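PDB 2H6L: PPC domain-containing protein from Archaeoglobus fulgidus, which is of unknown function but binds zinc and assembles as a trimer of PPC-domain subunits. Local coordinates for residues Ile26-His36 with Ser84-Val92; Tyr53-Tyr61 with Phe129-Leu137. All coordinates share one frame; numbering follows the deposited sequence.

Interaction 1 of 2, residues Ile26-His36 with Ser84-Val92. With ZN (zinc ion), chain D.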
loop_
_atom_site.group_PDB
_atom_site.type_symbol
_atom_site.label_atom_id
_atom_site.label_comp_id
_atom_site.label_asym_id
_atom_site.label_seq_id
_atom_site.Cartn_x
_atom_site.Cartn_y
_atom_site.Cartn_z
ATOM N N ILE A 26 -9.872 -2.426 14.479
ATOM C CA ILE A 26 -10.464 -2.163 13.182
ATOM C C ILE A 26 -11.794 -2.902 13.082
ATOM O O ILE A 26 -12.808 -2.325 12.691
ATOM C CB ILE A 26 -9.516 -2.616 12.041
ATOM C CG1 ILE A 26 -8.256 -1.737 12.056
ATOM C CG2 ILE A 26 -10.237 -2.538 10.689
ATOM C CD1 ILE A 26 -7.243 -2.039 10.956
ATOM N N GLU A 27 -11.793 -4.176 13.453
ATOM C CA GLU A 27 -13.013 -4.970 13.391
ATOM C C GLU A 27 -14.127 -4.356 14.233
ATOM O O GLU A 27 -15.293 -4.423 13.858
ATOM C CB GLU A 27 -12.736 -6.417 13.826
ATOM C CG GLU A 27 -11.626 -7.085 13.004
ATOM C CD GLU A 27 -11.760 -8.597 12.914
ATOM O OE1 GLU A 27 -12.121 -9.229 13.931
ATOM O OE2 GLU A 27 -11.488 -9.157 11.824
ATOM N N GLU A 28 -13.778 -3.750 15.364
ATOM C CA GLU A 28 -14.800 -3.128 16.198
ATOM C C GLU A 28 -15.361 -1.924 15.458
ATOM O O GLU A 28 -16.569 -1.683 15.462
ATOM C CB GLU A 28 -14.214 -2.704 17.547
ATOM C CG GLU A 28 -13.897 -3.880 18.465
ATOM C CD GLU A 28 -13.167 -3.462 19.727
ATOM O OE1 GLU A 28 -13.678 -2.578 20.448
ATOM O OE2 GLU A 28 -12.081 -4.019 19.998
ATOM N N PHE A 29 -14.481 -1.168 14.814
ATOM C CA PHE A 29 -14.912 -0.005 14.058
ATOM C C PHE A 29 -15.890 -0.411 12.951
ATOM O O PHE A 29 -16.945 0.206 12.779
ATOM C CB PHE A 29 -13.708 0.682 13.423
ATOM C CG PHE A 29 -14.082 1.779 12.479
ATOM C CD1 PHE A 29 -14.637 2.958 12.954
ATOM C CD2 PHE A 29 -13.916 1.618 11.105
ATOM C CE1 PHE A 29 -15.028 3.964 12.077
ATOM C CE2 PHE A 29 -14.301 2.616 10.218
ATOM C CZ PHE A 29 -14.861 3.795 10.705
ATOM N N LEU A 30 -15.529 -1.448 12.202
ATOM C CA LEU A 30 -16.358 -1.933 11.103
ATOM C C LEU A 30 -17.746 -2.361 11.569
ATOM O O LEU A 30 -18.747 -2.048 10.920
ATOM C CB LEU A 30 -15.654 -3.102 10.395
ATOM C CG LEU A 30 -14.262 -2.753 9.848
ATOM C CD1 LEU A 30 -13.525 -4.002 9.365
ATOM C CD2 LEU A 30 -14.427 -1.758 8.720
ATOM N N GLU A 31 -17.804 -3.084 12.684
ATOM C CA GLU A 31 -19.079 -3.549 13.236
ATOM C C GLU A 31 -19.952 -2.353 13.607
ATOM O O GLU A 31 -21.153 -2.333 13.342
ATOM C CB GLU A 31 -18.842 -4.410 14.484
ATOM C CG GLU A 31 -18.101 -5.723 14.236
ATOM C CD GLU A 31 -19.030 -6.872 13.863
ATOM O OE1 GLU A 31 -19.876 -6.689 12.960
ATOM O OE2 GLU A 31 -18.909 -7.961 14.470
ATOM N N GLU A 32 -19.330 -1.352 14.218
ATOM C CA GLU A 32 -20.035 -0.147 14.635
ATOM C C GLU A 32 -20.627 0.615 13.460
ATOM O O GLU A 32 -21.752 1.116 13.533
ATOM C CB GLU A 32 -19.085 0.760 15.416
ATOM C CG GLU A 32 -19.619 2.155 15.673
ATOM C CD GLU A 32 -18.653 2.999 16.473
ATOM O OE1 GLU A 32 -17.491 3.143 16.036
ATOM O OE2 GLU A 32 -19.058 3.518 17.538
ATOM N N LYS A 33 -19.870 0.705 12.373
ATOM C CA LYS A 33 -20.334 1.419 11.189
ATOM C C LYS A 33 -21.102 0.516 10.236
ATOM O O LYS A 33 -21.759 0.995 9.320
ATOM C CB LYS A 33 -19.150 2.045 10.443
ATOM C CG LYS A 33 -18.428 3.126 11.222
ATOM C CD LYS A 33 -19.343 4.314 11.500
ATOM C CE LYS A 33 -18.664 5.346 12.392
ATOM N NZ LYS A 33 -19.564 6.499 12.696
ATOM N N GLY A 34 -21.026 -0.791 10.460
ATOM C CA GLY A 34 -21.715 -1.715 9.580
ATOM C C GLY A 34 -21.060 -1.802 8.210
ATOM O O GLY A 34 -21.747 -1.927 7.198
ATOM N N ILE A 35 -19.733 -1.725 8.177
ATOM C CA ILE A 35 -18.989 -1.822 6.918
ATOM C C ILE A 35 -18.706 -3.304 6.658
ATOM O O ILE A 35 -18.060 -3.957 7.471
ATOM C CB ILE A 35 -17.627 -1.086 7.000
ATOM C CG1 ILE A 35 -17.815 0.343 7.517
ATOM C CG2 ILE A 35 -16.969 -1.068 5.626
ATOM C CD1 ILE A 35 -18.623 1.214 6.613
ATOM N N HIS A 36 -19.177 -3.830 5.532
ATOM C CA HIS A 36 -18.969 -5.241 5.210
ATOM C C HIS A 36 -17.942 -5.488 4.115
ATOM O O HIS A 36 -17.505 -6.620 3.910
ATOM C CB HIS A 36 -20.298 -5.888 4.813
ATOM C CG HIS A 36 -21.318 -5.890 5.909
ATOM N ND1 HIS A 36 -22.615 -6.317 5.720
ATOM C CD2 HIS A 36 -21.230 -5.515 7.208
ATOM C CE1 HIS A 36 -23.283 -6.203 6.855
ATOM N NE2 HIS A 36 -22.465 -5.719 7.773
ATOM N N SER A 84 -20.761 -14.446 8.705
ATOM C CA SER A 84 -21.735 -13.354 8.803
ATOM C C SER A 84 -21.313 -12.101 9.570
ATOM O O SER A 84 -22.141 -11.464 10.222
ATOM C CB SER A 84 -23.040 -13.875 9.405
ATOM O OG SER A 84 -22.870 -14.158 10.779
ATOM N N LYS A 85 -20.036 -11.745 9.496
ATOM C CA LYS A 85 -19.551 -10.547 10.167
ATOM C C LYS A 85 -18.314 -10.019 9.457
ATOM O O LYS A 85 -17.549 -10.784 8.865
ATOM C CB LYS A 85 -19.223 -10.843 11.634
ATOM C CG LYS A 85 -18.065 -11.800 11.837
ATOM C CD LYS A 85 -17.762 -12.005 13.317
ATOM C CE LYS A 85 -17.295 -10.718 13.982
ATOM N NZ LYS A 85 -16.951 -10.923 15.418
ATOM N N PRO A 86 -18.098 -8.698 9.503
ATOM C CA PRO A 86 -16.920 -8.138 8.833
ATOM C C PRO A 86 -15.617 -8.819 9.258
ATOM O O PRO A 86 -15.292 -8.897 10.445
ATOM C CB PRO A 86 -16.982 -6.654 9.205
ATOM C CG PRO A 86 -17.792 -6.638 10.479
ATOM C CD PRO A 86 -18.855 -7.657 10.214
ATOM N N PHE A 87 -14.882 -9.317 8.271
ATOM C CA PHE A 87 -13.628 -10.014 8.523
ATOM C C PHE A 87 -12.452 -9.345 7.805
ATOM O O PHE A 87 -12.517 -9.084 6.605
ATOM C CB PHE A 87 -13.755 -11.461 8.061
ATOM C CG PHE A 87 -12.492 -12.249 8.204
ATOM C CD1 PHE A 87 -12.065 -12.681 9.453
ATOM C CD2 PHE A 87 -11.721 -12.552 7.088
ATOM C CE1 PHE A 87 -10.889 -13.406 9.593
ATOM C CE2 PHE A 87 -10.542 -13.275 7.213
ATOM C CZ PHE A 87 -10.123 -13.705 8.469
ATOM N N CYS A 88 -11.379 -9.072 8.546
ATOM C CA CYS A 88 -10.197 -8.427 7.979
ATOM C C CYS A 88 -9.135 -9.419 7.512
ATOM O O CYS A 88 -8.819 -10.377 8.210
ATOM C CB CYS A 88 -9.547 -7.482 9.003
ATOM S SG CYS A 88 -10.516 -6.034 9.496
ATOM N N HIS A 89 -8.599 -9.175 6.317
ATOM C CA HIS A 89 -7.525 -9.979 5.752
ATOM C C HIS A 89 -6.421 -8.958 5.529
ATOM O O HIS A 89 -6.506 -8.137 4.621
ATOM C CB HIS A 89 -7.912 -10.584 4.408
ATOM C CG HIS A 89 -6.840 -11.447 3.819
ATOM N ND1 HIS A 89 -6.931 -11.999 2.559
ATOM C CD2 HIS A 89 -5.655 -11.859 4.327
ATOM C CE1 HIS A 89 -5.848 -12.712 2.316
ATOM N NE2 HIS A 89 -5.056 -12.645 3.372
ATOM N N ILE A 90 -5.382 -9.015 6.348
ATOM C CA ILE A 90 -4.306 -8.038 6.249
ATOM C C ILE A 90 -2.911 -8.619 6.142
ATOM O O ILE A 90 -2.569 -9.579 6.829
ATOM C CB ILE A 90 -4.317 -7.107 7.482
ATOM C CG1 ILE A 90 -5.696 -6.476 7.642
ATOM C CG2 ILE A 90 -3.225 -6.039 7.347
ATOM C CD1 ILE A 90 -5.921 -5.846 9.002
ATOM N N HIS A 91 -2.099 -8.017 5.281
ATOM C CA HIS A 91 -0.719 -8.433 5.123
ATOM C C HIS A 91 0.137 -7.251 5.549
ATOM O O HIS A 91 -0.235 -6.097 5.326
ATOM C CB HIS A 91 -0.425 -8.828 3.672
ATOM C CG HIS A 91 -0.846 -10.226 3.334
ATOM N ND1 HIS A 91 -0.295 -10.942 2.293
ATOM C CD2 HIS A 91 -1.750 -11.049 3.917
ATOM C CE1 HIS A 91 -0.838 -12.146 2.251
ATOM N NE2 HIS A 91 -1.724 -12.236 3.226
ATOM N N VAL A 92 1.273 -7.527 6.176
ATOM C CA VAL A 92 2.134 -6.446 6.631
ATOM C C VAL A 92 3.609 -6.692 6.454
ATOM O O VAL A 92 4.062 -7.806 6.187
ATOM C CB VAL A 92 1.948 -6.152 8.143
ATOM C CG1 VAL A 92 0.543 -5.663 8.421
ATOM C CG2 VAL A 92 2.271 -7.412 8.957
HETATM ZN ZN ZN D . -3.205 -13.711 3.910
HETATM O O HOH W 1 -14.790 -10.764 12.279
#
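Cys88 lies against helix 22-33, where its sulfur rests against two aliphatic groups of the helix: SG is 3.6 Å from Leu30 CD1 and 3.7 Å from Ile26 CG2. With SG anti to the carbonyl carbon (chi1 -66°), the thiol is turned into this apolar layer. Pro86, two residues earlier on the same face of strand 85-96, continues it, its CB 4.0 Å from Leu30 CB. This is the packing of a helix on a beta-sheet: the axes of 26-33 and 85-92 approach to 8.5 Å and run at 148°, closer to antiparallel than to parallel.

Polar contacts border this layer. Glu27, extended beyond CG, brings OE2 to Cys88 N at 3.3 Å; the N-H...O angle of 162° is nearly straight, and the oxygen uses its anti lone pair. A water lies close to Pro86 O and, at a longer and weak distance, near Glu27 OE1. The Glu31 side chain, bent at chi2, crosses Pro86 at about a right angle, and its OE1 comes within 3.1 Å of Pro86 CD; its OE2 forms a long salt bridge, 3.7 Å, with Lys85 NZ.

On the opposite face of the strand, His89 and His91 each bind the zinc ion through NE2 at 2.2 Å, and His104 is a third ligand. The His89 and His91 ND1 atoms are hydrogen-bonded to Glu114 and Ile72 of the second subunit. The alternation of side chains thus separates two chemistries: apolar packing beneath the helix and metal coordination at a subunit interface, carried by one strand.

Interaction 2 of 2, residues Tyr53-Tyr61 with Phe129-Leu137; sequences YYDQEKKEY and FDEQTGLFL. With ACY (acetic acid), chain E.
The ring of Tyr54 meets the 129-137 loop in two ways at once. Leu135 CD1 sits over one face, 3.7 Å from the ring centroid and 16° off the normal, a CH-pi contact, while Thr133 O lies at the ring edge and accepts a hydrogen bond of 2.6 Å from Tyr54 OH. With CG anti to the backbone N (chi1 -166°), the ring reaches from its strand to the loop. Leu135 CD1 also touches Tyr61 OH at 3.6 Å, so this one methyl meets both tyrosines and forms the tightly packed part. With an alanine in place of Tyr54, Thr133 O is likely to lose its hydroxyl donor and a gap to open beside the Leu135 methyl.

The looser side is polar. Lys59, bent at chi3 and chi4, carries NZ to Glu131 O at 2.7 Å, with a C=O...N angle of 152°. A water donates to Lys59 O at 2.9 Å. Asp55 OD1 accepts from Glu57 N in an Asx turn and from Lys58 N in an Asx motif, and Lys59 and Glu60 face Asp55 in a G1 beta bulge; Asp130 OD2 takes the Thr133 amide, another Asx motif, and its hydroxyl. Beside the tyrosines, an acetic acid molecule, probably from the crystallisation liquor, takes a weak bond from Tyr61 OH near the zinc ion. Both direct hydrogen bonds across the contact end on carbonyls, so its polar part depends on the main chain of the 129-137 turn, with Leu135 supplying the apolar part.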
loop_
_atom_site.group_PDB
_atom_site.type_symbol
_atom_site.label_atom_id
_atom_site.label_comp_id
_atom_site.label_asym_id
_atom_site.label_seq_id
_atom_site.Cartn_x
_atom_site.Cartn_y
_atom_site.Cartn_z
ATOM N N TYR A 53 3.212 -17.244 7.408
ATOM C CA TYR A 53 3.181 -17.482 5.980
ATOM C C TYR A 53 2.406 -18.770 5.738
ATOM O O TYR A 53 2.342 -19.642 6.609
ATOM C CB TYR A 53 4.600 -17.544 5.415
ATOM C CG TYR A 53 5.448 -18.684 5.908
ATOM C CD1 TYR A 53 5.349 -19.950 5.328
ATOM C CD2 TYR A 53 6.385 -18.492 6.922
ATOM C CE1 TYR A 53 6.169 -20.994 5.742
ATOM C CE2 TYR A 53 7.209 -19.531 7.344
ATOM C CZ TYR A 53 7.100 -20.782 6.745
ATOM O OH TYR A 53 7.937 -21.802 7.127
ATOM N N TYR A 54 1.803 -18.879 4.563
ATOM C CA TYR A 54 1.000 -20.041 4.230
ATOM C C TYR A 54 1.756 -21.113 3.445
ATOM O O TYR A 54 2.254 -20.863 2.344
ATOM C CB TYR A 54 -0.218 -19.583 3.432
ATOM C CG TYR A 54 -1.301 -20.616 3.295
ATOM C CD1 TYR A 54 -2.016 -21.058 4.409
ATOM C CD2 TYR A 54 -1.623 -21.152 2.043
ATOM C CE1 TYR A 54 -3.032 -22.007 4.283
ATOM C CE2 TYR A 54 -2.637 -22.104 1.902
ATOM C CZ TYR A 54 -3.339 -22.526 3.024
ATOM O OH TYR A 54 -4.347 -23.445 2.886
ATOM N N ASP A 55 1.859 -22.305 4.021
ATOM C CA ASP A 55 2.516 -23.403 3.321
ATOM C C ASP A 55 1.482 -23.806 2.273
ATOM O O ASP A 55 0.408 -24.307 2.607
ATOM C CB ASP A 55 2.795 -24.567 4.267
ATOM C CG ASP A 55 3.581 -25.677 3.598
ATOM O OD1 ASP A 55 3.174 -26.109 2.501
ATOM O OD2 ASP A 55 4.600 -26.116 4.165
ATOM N N GLN A 56 1.804 -23.574 1.008
ATOM C CA GLN A 56 0.884 -23.863 -0.080
ATOM C C GLN A 56 0.666 -25.341 -0.406
ATOM O O GLN A 56 -0.265 -25.676 -1.134
ATOM C CB GLN A 56 1.324 -23.092 -1.333
ATOM C CG GLN A 56 1.421 -21.585 -1.088
ATOM C CD GLN A 56 1.865 -20.790 -2.312
ATOM O OE1 GLN A 56 2.130 -19.591 -2.217
ATOM N NE2 GLN A 56 1.941 -21.447 -3.458
ATOM N N GLU A 57 1.509 -26.217 0.134
ATOM C CA GLU A 57 1.367 -27.656 -0.114
ATOM C C GLU A 57 0.678 -28.365 1.059
ATOM O O GLU A 57 -0.248 -29.150 0.861
ATOM C CB GLU A 57 2.732 -28.302 -0.367
ATOM C CG GLU A 57 3.429 -27.856 -1.643
ATOM C CD GLU A 57 2.552 -27.997 -2.874
ATOM O OE1 GLU A 57 1.760 -28.963 -2.939
ATOM O OE2 GLU A 57 2.661 -27.148 -3.785
ATOM N N LYS A 58 1.141 -28.097 2.276
ATOM C CA LYS A 58 0.538 -28.695 3.463
ATOM C C LYS A 58 -0.798 -28.015 3.705
ATOM O O LYS A 58 -1.653 -28.531 4.426
ATOM C CB LYS A 58 1.437 -28.506 4.684
ATOM C CG LYS A 58 2.766 -29.251 4.616
ATOM C CD LYS A 58 3.614 -28.953 5.850
ATOM C CE LYS A 58 4.953 -29.680 5.816
ATOM N NZ LYS A 58 4.803 -31.160 5.884
ATOM N N LYS A 59 -0.968 -26.844 3.101
ATOM C CA LYS A 59 -2.209 -26.090 3.225
ATOM C C LYS A 59 -2.504 -25.658 4.657
ATOM O O LYS A 59 -3.586 -25.911 5.187
ATOM C CB LYS A 59 -3.381 -26.919 2.676
ATOM C CG LYS A 59 -3.281 -27.206 1.179
ATOM C CD LYS A 59 -4.052 -28.464 0.779
ATOM C CE LYS A 59 -5.558 -28.261 0.834
ATOM N NZ LYS A 59 -6.021 -27.313 -0.219
ATOM N N GLU A 60 -1.531 -25.011 5.287
ATOM C CA GLU A 60 -1.711 -24.516 6.642
ATOM C C GLU A 60 -0.751 -23.363 6.937
ATOM O O GLU A 60 0.341 -23.267 6.361
ATOM C CB GLU A 60 -1.550 -25.654 7.663
ATOM C CG GLU A 60 -0.151 -26.223 7.830
ATOM C CD GLU A 60 -0.140 -27.482 8.700
ATOM O OE1 GLU A 60 -0.501 -28.566 8.195
ATOM O OE2 GLU A 60 0.215 -27.385 9.895
ATOM N N TYR A 61 -1.177 -22.464 7.813
ATOM C CA TYR A 61 -0.348 -21.320 8.155
ATOM C C TYR A 61 0.793 -21.712 9.085
ATOM O O TYR A 61 0.709 -22.705 9.815
ATOM C CB TYR A 61 -1.203 -20.228 8.798
ATOM C CG TYR A 61 -1.976 -19.385 7.804
ATOM C CD1 TYR A 61 -1.323 -18.451 6.997
ATOM C CD2 TYR A 61 -3.358 -19.511 7.675
ATOM C CE1 TYR A 61 -2.030 -17.659 6.087
ATOM C CE2 TYR A 61 -4.073 -18.725 6.767
ATOM C CZ TYR A 61 -3.402 -17.800 5.978
ATOM O OH TYR A 61 -4.092 -17.014 5.085
ATOM N N PHE A 129 -14.723 -21.955 2.250
ATOM C CA PHE A 129 -13.591 -22.846 2.058
ATOM C C PHE A 129 -13.376 -23.168 0.580
ATOM O O PHE A 129 -14.320 -23.481 -0.151
ATOM C CB PHE A 129 -13.797 -24.154 2.818
ATOM C CG PHE A 129 -12.604 -25.072 2.767
ATOM C CD1 PHE A 129 -11.486 -24.826 3.554
ATOM C CD2 PHE A 129 -12.593 -26.174 1.922
ATOM C CE1 PHE A 129 -10.376 -25.669 3.504
ATOM C CE2 PHE A 129 -11.487 -27.021 1.866
ATOM C CZ PHE A 129 -10.379 -26.767 2.657
ATOM N N ASP A 130 -12.125 -23.085 0.150
ATOM C CA ASP A 130 -11.768 -23.392 -1.222
ATOM C C ASP A 130 -10.845 -24.608 -1.185
ATOM O O ASP A 130 -9.792 -24.578 -0.553
ATOM C CB ASP A 130 -11.048 -22.211 -1.860
ATOM C CG ASP A 130 -10.542 -22.531 -3.241
ATOM O OD1 ASP A 130 -11.373 -22.677 -4.164
ATOM O OD2 ASP A 130 -9.310 -22.652 -3.398
ATOM N N GLU A 131 -11.254 -25.675 -1.860
ATOM C CA GLU A 131 -10.490 -26.923 -1.898
ATOM C C GLU A 131 -9.093 -26.769 -2.507
ATOM O O GLU A 131 -8.108 -27.304 -1.987
ATOM C CB GLU A 131 -11.286 -27.976 -2.680
ATOM C CG GLU A 131 -10.641 -29.357 -2.778
ATOM C CD GLU A 131 -10.718 -30.148 -1.481
ATOM O OE1 GLU A 131 -11.825 -30.253 -0.908
ATOM O OE2 GLU A 131 -9.674 -30.678 -1.042
ATOM N N GLN A 132 -9.014 -26.032 -3.607
ATOM C CA GLN A 132 -7.753 -25.823 -4.314
ATOM C C GLN A 132 -6.629 -25.277 -3.443
ATOM O O GLN A 132 -5.513 -25.797 -3.468
ATOM C CB GLN A 132 -7.979 -24.880 -5.497
ATOM C CG GLN A 132 -6.917 -24.965 -6.580
ATOM C CD GLN A 132 -7.320 -24.229 -7.843
ATOM O OE1 GLN A 132 -6.925 -24.610 -8.945
ATOM N NE2 GLN A 132 -8.107 -23.161 -7.691
ATOM N N THR A 133 -6.917 -24.237 -2.670
ATOM C CA THR A 133 -5.895 -23.621 -1.825
ATOM C C THR A 133 -5.943 -24.001 -0.345
ATOM O O THR A 133 -4.934 -23.888 0.355
ATOM C CB THR A 133 -5.965 -22.084 -1.918
ATOM O OG1 THR A 133 -7.247 -21.639 -1.459
ATOM C CG2 THR A 133 -5.747 -21.620 -3.369
ATOM N N GLY A 134 -7.109 -24.448 0.124
ATOM C CA GLY A 134 -7.268 -24.816 1.525
ATOM C C GLY A 134 -7.504 -23.551 2.325
ATOM O O GLY A 134 -7.479 -23.539 3.554
ATOM N N LEU A 135 -7.741 -22.473 1.589
ATOM C CA LEU A 135 -7.968 -21.148 2.141
ATOM C C LEU A 135 -9.463 -20.838 2.095
ATOM O O LEU A 135 -10.239 -21.578 1.491
ATOM C CB LEU A 135 -7.211 -20.140 1.276
ATOM C CG LEU A 135 -6.285 -19.073 1.853
ATOM C CD1 LEU A 135 -5.425 -19.635 2.976
ATOM C CD2 LEU A 135 -5.409 -18.556 0.713
ATOM N N PHE A 136 -9.866 -19.752 2.743
ATOM C CA PHE A 136 -11.262 -19.338 2.711
ATOM C C PHE A 136 -11.335 -18.156 1.754
ATOM O O PHE A 136 -11.103 -17.012 2.150
ATOM C CB PHE A 136 -11.744 -18.922 4.101
ATOM C CG PHE A 136 -12.064 -20.079 5.001
ATOM C CD1 PHE A 136 -11.069 -20.699 5.744
ATOM C CD2 PHE A 136 -13.363 -20.564 5.087
ATOM C CE1 PHE A 136 -11.362 -21.789 6.564
ATOM C CE2 PHE A 136 -13.670 -21.652 5.900
ATOM C CZ PHE A 136 -12.666 -22.266 6.641
ATOM N N LEU A 137 -11.656 -18.442 0.494
ATOM C CA LEU A 137 -11.726 -17.417 -0.546
ATOM C C LEU A 137 -13.137 -16.943 -0.870
ATOM O O LEU A 137 -14.120 -17.591 -0.514
ATOM C CB LEU A 137 -11.041 -17.935 -1.814
ATOM C CG LEU A 137 -9.636 -18.491 -1.543
ATOM C CD1 LEU A 137 -8.946 -18.870 -2.856
ATOM C CD2 LEU A 137 -8.821 -17.456 -0.795
HETATM C C ACY E . -2.388 -15.990 2.416
HETATM O O ACY E . -1.865 -15.504 3.393
HETATM O OXT ACY E . -2.185 -17.287 2.114
HETATM C CH3 ACY E . -3.260 -15.142 1.539
HETATM O O HOH W 2 -6.373 -25.508 4.686
#

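In the fold
Interaction 1 is the more central, about 9 Å from the centre of the chain, whereas interaction 2 lies about 17 Å out; their own centres are 22 Å apart. The first packs the helix on the large antiparallel sheet and buries 464 Å², through aliphatic groups, a thiol and the side chains of two glutamates. The second joins the turn between two strands of that sheet to the small hairpin of 127-129 and 136-138, burying 283 Å² through tyrosines, carbonyl acceptors and water. The zinc site lies between them: interaction 1 supplies two ligands, and Tyr61 of interaction 2 stands beside His104. Both contacts also meet the second subunit.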